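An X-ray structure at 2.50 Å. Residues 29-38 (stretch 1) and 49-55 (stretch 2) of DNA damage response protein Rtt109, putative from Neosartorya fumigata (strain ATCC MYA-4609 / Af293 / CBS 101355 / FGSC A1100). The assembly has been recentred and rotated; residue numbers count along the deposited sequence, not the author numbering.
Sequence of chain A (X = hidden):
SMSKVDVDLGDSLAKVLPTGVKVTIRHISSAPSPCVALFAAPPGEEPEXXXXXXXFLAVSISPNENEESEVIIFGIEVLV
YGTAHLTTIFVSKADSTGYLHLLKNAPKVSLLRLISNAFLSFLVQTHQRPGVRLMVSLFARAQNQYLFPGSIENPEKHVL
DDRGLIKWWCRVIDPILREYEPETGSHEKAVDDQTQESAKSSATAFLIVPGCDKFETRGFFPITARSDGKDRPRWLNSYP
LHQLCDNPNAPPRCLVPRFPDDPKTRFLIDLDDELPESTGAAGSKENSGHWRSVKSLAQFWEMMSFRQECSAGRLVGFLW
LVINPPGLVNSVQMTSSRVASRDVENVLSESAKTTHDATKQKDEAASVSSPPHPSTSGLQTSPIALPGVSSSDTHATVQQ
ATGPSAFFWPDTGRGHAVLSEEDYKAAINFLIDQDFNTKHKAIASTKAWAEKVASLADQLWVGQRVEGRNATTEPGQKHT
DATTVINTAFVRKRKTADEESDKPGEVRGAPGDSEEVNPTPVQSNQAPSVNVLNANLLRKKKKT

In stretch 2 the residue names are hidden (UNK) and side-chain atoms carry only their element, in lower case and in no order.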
# COMPACT_ATOMS: atom_id res chain seq x y z
N SER A 29 3.95 10.39 11.22
CA SER A 29 4.50 10.42 9.88
C SER A 29 5.86 11.09 9.86
O SER A 29 6.29 11.67 10.86
CB SER A 29 3.55 11.15 8.92
OG SER A 29 3.52 12.54 9.16
N SER A 30 6.55 10.99 8.73
CA SER A 30 7.82 11.69 8.56
C SER A 30 7.69 12.62 7.36
O SER A 30 6.84 12.43 6.50
CB SER A 30 8.96 10.69 8.37
OG SER A 30 8.76 9.91 7.20
N ALA A 31 8.52 13.65 7.31
CA ALA A 31 8.42 14.61 6.21
C ALA A 31 9.00 13.95 4.98
O ALA A 31 9.86 13.08 5.10
CB ALA A 31 9.14 15.90 6.53
N PRO A 32 8.53 14.35 3.79
CA PRO A 32 9.06 13.78 2.55
C PRO A 32 10.57 13.96 2.48
O PRO A 32 11.07 15.06 2.70
CB PRO A 32 8.37 14.59 1.45
CG PRO A 32 7.15 15.15 2.09
CD PRO A 32 7.48 15.35 3.54
N SER A 33 11.29 12.89 2.19
CA SER A 33 12.73 12.97 2.03
C SER A 33 13.12 12.16 0.81
O SER A 33 12.41 11.24 0.42
CB SER A 33 13.45 12.48 3.29
OG SER A 33 13.09 11.15 3.59
N PRO A 34 14.26 12.52 0.18
CA PRO A 34 14.67 11.84 -1.05
C PRO A 34 14.85 10.36 -0.83
O PRO A 34 15.28 9.96 0.24
CB PRO A 34 16.01 12.51 -1.38
CG PRO A 34 15.94 13.83 -0.72
CD PRO A 34 15.20 13.58 0.56
N CYS A 35 14.51 9.56 -1.83
CA CYS A 35 14.69 8.12 -1.72
C CYS A 35 15.08 7.55 -3.07
O CYS A 35 15.07 8.25 -4.08
CB CYS A 35 13.41 7.45 -1.21
SG CYS A 35 12.02 7.53 -2.37
N VAL A 36 15.44 6.27 -3.07
CA VAL A 36 15.75 5.56 -4.30
C VAL A 36 14.48 5.45 -5.12
O VAL A 36 13.40 5.22 -4.56
CB VAL A 36 16.33 4.16 -4.01
CG1 VAL A 36 16.60 3.42 -5.30
CG2 VAL A 36 17.60 4.27 -3.16
N ALA A 37 14.60 5.61 -6.43
CA ALA A 37 13.46 5.50 -7.34
C ALA A 37 12.78 4.13 -7.24
O ALA A 37 13.42 3.11 -6.96
CB ALA A 37 13.90 5.76 -8.78
N LEU A 38 11.47 4.11 -7.49
CA LEU A 38 10.72 2.87 -7.56
C LEU A 38 11.09 2.06 -8.80
O LEU A 38 11.12 0.83 -8.77
CB LEU A 38 9.21 3.16 -7.55
CG LEU A 38 8.62 3.59 -6.22
CD1 LEU A 38 7.14 3.90 -6.36
CD2 LEU A 38 8.85 2.52 -5.16
N UNK A 49 13.80 11.52 -10.00
CA UNK A 49 13.87 12.12 -8.68
C UNK A 49 12.64 11.72 -7.87
O UNK A 49 11.51 11.97 -8.29
c UNK A 49 13.97 13.64 -8.79
o UNK A 49 14.01 14.22 -7.50
N UNK A 50 12.86 11.11 -6.72
CA UNK A 50 11.77 10.51 -5.95
C UNK A 50 11.86 10.87 -4.47
O UNK A 50 12.94 10.83 -3.87
c UNK A 50 10.54 8.35 -5.45
o UNK A 50 11.76 8.62 -7.51
c UNK A 50 11.76 8.97 -6.11
N UNK A 51 10.73 11.22 -3.88
CA UNK A 51 10.68 11.47 -2.44
C UNK A 51 9.76 10.47 -1.78
O UNK A 51 8.81 9.98 -2.40
c UNK A 51 13.04 15.44 -2.29
c UNK A 51 10.22 12.91 -2.17
c UNK A 51 12.02 15.33 -4.46
c UNK A 51 11.18 13.95 -2.67
c UNK A 51 11.13 14.38 -3.99
c UNK A 51 12.15 14.49 -1.82
c UNK A 51 12.98 15.86 -3.61
N UNK A 52 10.03 10.15 -0.52
CA UNK A 52 9.16 9.24 0.21
C UNK A 52 8.73 9.83 1.54
O UNK A 52 9.49 10.53 2.20
c UNK A 52 9.84 7.89 0.43
s UNK A 52 8.72 6.65 1.14
N UNK A 53 7.49 9.53 1.92
CA UNK A 53 6.91 9.99 3.17
C UNK A 53 6.36 8.78 3.92
O UNK A 53 5.54 8.05 3.38
c UNK A 53 5.00 11.51 4.08
o UNK A 53 3.09 12.93 4.56
c UNK A 53 5.80 11.02 2.88
o UNK A 53 3.78 12.83 2.49
c UNK A 53 3.88 12.49 3.68
N UNK A 54 6.85 8.54 5.13
CA UNK A 54 6.35 7.42 5.93
C UNK A 54 5.10 7.78 6.73
O UNK A 54 5.00 8.87 7.27
c UNK A 54 8.68 6.47 6.23
c UNK A 54 7.41 6.93 6.91
o UNK A 54 8.68 6.11 5.06
n UNK A 54 9.77 6.47 6.98
N UNK A 55 4.16 6.84 6.79
CA UNK A 55 2.98 6.98 7.63
C UNK A 55 2.74 5.71 8.42
O UNK A 55 2.81 4.61 7.88
c UNK A 55 1.76 8.60 6.11
c UNK A 55 2.22 8.97 4.90
c UNK A 55 1.74 7.27 6.79
n UNK A 55 1.99 10.31 4.77
n UNK A 55 1.25 9.74 6.69
c UNK A 55 1.40 10.75 5.87
O HOH W 1 4.38 13.86 7.00
O HOH W 2 15.56 9.96 -5.85
O HOH W 3 10.27 6.55 -8.48

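Position 49 carries one carbon followed by one oxygen, the primary hydroxyl of a serine. Its CA-to-CB bond points away from stretch 1. Ser49 OG stays 6.7 Å from Pro34 CB, its nearest approach, so Ser49 adds almost nothing to the contact.

At position 50 a single carbon bears one oxygen and one carbon. The branch carbon lies 3.5 Å from Cys35 SG and the oxygen 3.6 Å from Ala37 CA; this beta-branched pattern identifies Thr50. Thr50 OG1 accepts a hydrogen bond of 2.7 Å from water 3, which in turn accepts one of 2.9 Å from Leu38 N. On the backbone, Cys35 N donates to Thr50 O at 2.9 Å and 161°.

Position 51 has one carbon and then a ring of six carbons with no further atom. The ring meets Pro34 obliquely, one of its carbons 3.7 Å from Pro34 CG; this is Phe51, and that carbon is CE2. Phe51 CB is 4.4 Å from Pro32 CB.

Position 52 has one carbon, 3.6 Å from Cys35 SG, and one sulfur, which define Cys52. The backbone pairs reciprocally with Ser33: Cys52 N to Ser33 O, 2.8 Å at 169°, and Ser33 N to Cys52 O, 3.0 Å at 162°.

Position 53 shows three carbons in line, the last carrying two oxygens; the second carbon approaches Ser30 O at 3.2 Å. The carboxylate marks Glu53. Its OE2 accepts a 2.9 Å hydrogen bond from water 1, which also donates to Ser30 O (2.9 Å) and accepts from Ser29 OG (2.7 Å).

At position 54 two carbons end in one oxygen and one nitrogen, and CB lies 3.3 Å from Ser30 OG. The amide identifies Asn54. Two hydrogen bonds link the residues, one wholly backbone and one from backbone to side chain: Ser30 N donates to Asn54 O at 3.0 Å, and Asn54 N donates to the hydroxyl Ser30 OG at 3.1 Å, each at 151°.

Position 55 bears one carbon and a five-membered ring of three carbons and two nitrogens. A ring nitrogen lies 3.5 Å from Ser29 CB, an oblique approach; this imidazole is His55, the nitrogen ND1.

The contact is thus an antiparallel pairing in two ladders, whose register shifts by one between Ser29 and Ser33. At Ser30 a side-chain hydroxyl accepts the strand's N-H, whereas at Ser33 the carbonyl does so. Pro34 has no N-H to donate, but it sits at a non-hydrogen-bonded pair and instead packs against Phe51. Cys35, Thr50 and Cys52 cluster on one face, and water 1 joins Ser29, Ser30 and Glu53; together the stretches bury 630 Å².

Stretch 2 49-55: STFCENH
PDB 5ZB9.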